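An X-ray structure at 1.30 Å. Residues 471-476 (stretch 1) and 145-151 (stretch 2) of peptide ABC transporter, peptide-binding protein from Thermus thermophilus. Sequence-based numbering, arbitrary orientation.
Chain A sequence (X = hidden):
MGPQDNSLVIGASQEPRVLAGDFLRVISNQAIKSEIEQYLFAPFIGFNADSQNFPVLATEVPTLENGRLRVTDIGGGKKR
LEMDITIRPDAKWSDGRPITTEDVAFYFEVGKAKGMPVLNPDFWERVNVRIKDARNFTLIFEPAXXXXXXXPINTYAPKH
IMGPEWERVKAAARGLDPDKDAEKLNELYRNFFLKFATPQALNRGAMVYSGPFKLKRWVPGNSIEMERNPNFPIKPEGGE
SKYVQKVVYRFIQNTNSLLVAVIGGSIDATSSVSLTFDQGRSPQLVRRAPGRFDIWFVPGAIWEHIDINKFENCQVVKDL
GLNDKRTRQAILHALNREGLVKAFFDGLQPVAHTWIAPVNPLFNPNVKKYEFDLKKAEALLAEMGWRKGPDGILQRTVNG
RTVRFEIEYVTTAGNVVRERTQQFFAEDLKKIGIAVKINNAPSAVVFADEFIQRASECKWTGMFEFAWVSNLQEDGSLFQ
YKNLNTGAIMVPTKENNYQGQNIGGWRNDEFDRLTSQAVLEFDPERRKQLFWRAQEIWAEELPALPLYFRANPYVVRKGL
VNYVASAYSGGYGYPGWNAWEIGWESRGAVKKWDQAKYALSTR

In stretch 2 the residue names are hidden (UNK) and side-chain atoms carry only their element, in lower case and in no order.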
# COMPACT_ATOMS: atom_id res chain seq x y z
N ASN A 471 0.47 -0.09 -7.39
CA ASN A 471 1.12 -0.93 -8.38
C ASN A 471 0.43 -0.59 -9.71
O ASN A 471 -0.36 0.35 -9.78
CB ASN A 471 0.97 -2.42 -8.04
CG ASN A 471 -0.47 -2.84 -7.84
OD1 ASN A 471 -1.38 -2.28 -8.44
ND2 ASN A 471 -0.68 -3.84 -6.99
N LEU A 472 0.72 -1.36 -10.76
CA LEU A 472 0.14 -1.10 -12.07
C LEU A 472 -1.29 -1.62 -12.26
O LEU A 472 -1.87 -1.46 -13.33
CB LEU A 472 1.05 -1.66 -13.16
CG LEU A 472 2.26 -0.77 -13.47
CD1 LEU A 472 3.28 -1.55 -14.29
CD2 LEU A 472 1.80 0.47 -14.21
N GLN A 473 -1.84 -2.25 -11.23
CA GLN A 473 -3.21 -2.75 -11.33
C GLN A 473 -4.18 -1.66 -10.90
O GLN A 473 -4.92 -1.80 -9.92
CB GLN A 473 -3.37 -3.99 -10.46
CG GLN A 473 -2.43 -5.12 -10.84
CD GLN A 473 -2.79 -6.43 -10.17
OE1 GLN A 473 -3.06 -6.48 -8.97
NE2 GLN A 473 -2.80 -7.51 -10.95
N GLU A 474 -4.17 -0.56 -11.64
CA GLU A 474 -5.04 0.58 -11.34
C GLU A 474 -6.47 0.36 -11.82
O GLU A 474 -6.71 0.10 -13.00
CB GLU A 474 -4.46 1.84 -11.99
CG GLU A 474 -5.26 3.12 -11.72
CD GLU A 474 -5.38 3.45 -10.23
OE1 GLU A 474 -4.33 3.52 -9.55
OE2 GLU A 474 -6.52 3.64 -9.75
N ASP A 475 -7.41 0.47 -10.90
CA ASP A 475 -8.83 0.28 -11.21
C ASP A 475 -9.71 1.38 -10.61
O ASP A 475 -10.93 1.33 -10.73
CB ASP A 475 -9.31 -1.08 -10.70
CG ASP A 475 -8.82 -1.38 -9.30
OD1 ASP A 475 -8.69 -0.44 -8.50
OD2 ASP A 475 -8.57 -2.57 -9.00
N GLY A 476 -9.08 2.36 -9.97
CA GLY A 476 -9.84 3.43 -9.34
C GLY A 476 -10.65 2.95 -8.15
O GLY A 476 -11.48 3.69 -7.62
N UNK A 145 -9.73 -8.55 -16.36
CA UNK A 145 -9.38 -7.14 -16.37
C UNK A 145 -8.03 -7.00 -17.07
O UNK A 145 -7.25 -7.96 -17.12
c UNK A 145 -9.28 -6.58 -14.95
o UNK A 145 -14.27 -5.88 -12.29
c UNK A 145 -13.06 -6.04 -12.93
c UNK A 145 -10.67 -5.83 -12.97
c UNK A 145 -11.81 -6.79 -14.84
c UNK A 145 -10.61 -6.40 -14.24
c UNK A 145 -11.88 -5.65 -12.31
c UNK A 145 -13.03 -6.61 -14.18
N UNK A 146 -7.75 -5.81 -17.59
CA UNK A 146 -6.52 -5.57 -18.33
C UNK A 146 -5.22 -5.84 -17.58
O UNK A 146 -4.19 -6.09 -18.21
c UNK A 146 -5.35 -1.19 -15.90
c UNK A 146 -4.80 -2.62 -17.75
c UNK A 146 -6.11 -3.09 -17.81
c UNK A 146 -6.51 -4.12 -18.84
c UNK A 146 -7.03 -2.58 -16.90
c UNK A 146 -4.41 -1.67 -16.80
o UNK A 146 -4.97 -0.27 -14.95
c UNK A 146 -6.66 -1.64 -15.95
N UNK A 147 -5.27 -5.81 -16.25
CA UNK A 147 -4.08 -6.01 -15.44
C UNK A 147 -3.92 -7.37 -14.77
O UNK A 147 -2.99 -7.56 -13.98
c UNK A 147 -5.64 -6.00 -12.71
c UNK A 147 -6.93 -3.59 -12.27
c UNK A 147 -6.69 -5.93 -11.79
c UNK A 147 -4.02 -4.92 -14.36
o UNK A 147 -8.34 -4.64 -10.65
c UNK A 147 -5.22 -4.87 -13.42
c UNK A 147 -5.89 -3.67 -13.19
c UNK A 147 -7.33 -4.72 -11.57
N UNK A 148 -4.79 -8.32 -15.09
CA UNK A 148 -4.71 -9.63 -14.44
C UNK A 148 -3.42 -10.42 -14.61
O UNK A 148 -3.10 -11.27 -13.77
c UNK A 148 -7.21 -9.97 -14.19
o UNK A 148 -8.30 -10.31 -14.69
c UNK A 148 -5.93 -10.47 -14.84
o UNK A 148 -7.14 -9.25 -13.17
N UNK A 149 -2.66 -10.16 -15.68
CA UNK A 149 -1.41 -10.88 -15.88
C UNK A 149 -0.22 -10.15 -15.25
O UNK A 149 0.90 -10.67 -15.27
o UNK A 149 -0.93 -9.82 -18.02
c UNK A 149 -1.09 -11.09 -17.38
c UNK A 149 -2.21 -11.86 -18.06
N UNK A 150 -0.47 -8.97 -14.70
CA UNK A 150 0.59 -8.17 -14.08
C UNK A 150 1.09 -8.78 -12.76
O UNK A 150 0.31 -8.97 -11.83
c UNK A 150 -0.25 -6.40 -16.28
c UNK A 150 -0.64 -4.56 -14.79
c UNK A 150 -0.98 -4.27 -17.15
o UNK A 150 -1.34 -3.45 -18.19
c UNK A 150 -0.26 -5.89 -14.98
c UNK A 150 -0.61 -5.59 -17.37
c UNK A 150 0.10 -6.75 -13.78
c UNK A 150 -1.00 -3.76 -15.86
N UNK A 151 2.38 -9.08 -12.69
CA UNK A 151 2.94 -9.64 -11.48
C UNK A 151 3.14 -8.60 -10.40
O UNK A 151 3.02 -7.40 -10.67
O HOH W 1 -2.34 0.71 -14.78

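Position 145 carries eight side-chain atoms: one carbon, then a six-carbon ring bearing a single oxygen. None of them touches stretch 1. That is tyrosine, Tyr145. Its hydroxyl is hydrogen-bonded elsewhere in the structure, so the side chain serves a partner outside this contact, while its backbone opens a type I turn running to position 148.

Position 146 again shows one carbon and a six-carbon ring with one oxygen. The CA-to-CB bond points sideways, yet the ring carries its oxygen to 2.6 Å from Glu474 O. The residue is Tyr146, and its OH donates a hydrogen bond to that carbonyl, which lies near the ring plane. A phenol suits the place because a rigid ring delivers a donor to a backbone acceptor at a distance. The hydroxyl also accepts from a water, 2.8 Å from Tyr146 OH, whose oxygen lies 2.7 Å from Leu472 O, to which it also donates.

At position 147 the same eight atoms recur, with the CA-to-CB bond directed toward stretch 1. Gln473 CB sits over one face of the ring, 3.6 Å from its centroid and 13° off the normal, while the ring oxygen lies 2.7 Å from Asp475 OD2. This is Tyr147: its aromatic face receives a CH-pi contact, and its OH donates to the carboxylate. Its backbone serves too, since Gln473 NE2 donates to Tyr147 O at 3.0 Å.

Position 148 has two carbons, the second bearing two oxygens, and its side-chain atoms do not touch stretch 1. A carboxylate this short is aspartate, Asp148. Its OD1 accepts from Tyr145 N at 2.8 Å, bracing the type I turn that Asp148 N closes on Tyr145 O at 3.2 Å.

Position 149 has one carbon carrying an oxygen and a second carbon. Its CA-to-CB bond points away, and nothing on stretch 1 is touched. This is Thr149, on whose side chain this contact makes no demand.

Position 150 bears another oxygen-bearing six-carbon ring on one carbon; its CA-to-CB bond points toward stretch 1, and ring carbons approach Leu472 CB and Leu472 O. It is Tyr150. The flat ring suits the place: its CD1 packs 3.7 Å from Leu472 CB, and its edge meets Leu472 O, 3.5 Å from Tyr150 CE1. Tyr150 N donates a hydrogen bond to Tyr147 O at 3.0 Å, completing a second type I turn.

Position 151 has no side-chain atoms and no contact with stretch 1. It is Gly151; even an ideal CB would find no neighbor there, so this contact does not explain the glycine.

The contact thus joins two irregular segments through three tyrosines, burying 371 Å² in total. Two overlapping type I turns carry the rings; two hydroxyls anchor Glu474 O and Asp475 OD2, while Gln473 combines packing over Tyr147 with a hydrogen bond to its carbonyl. Leu472 against Tyr150 adds apolar packing.

Stretch 2 (145-151) YYYDTYG
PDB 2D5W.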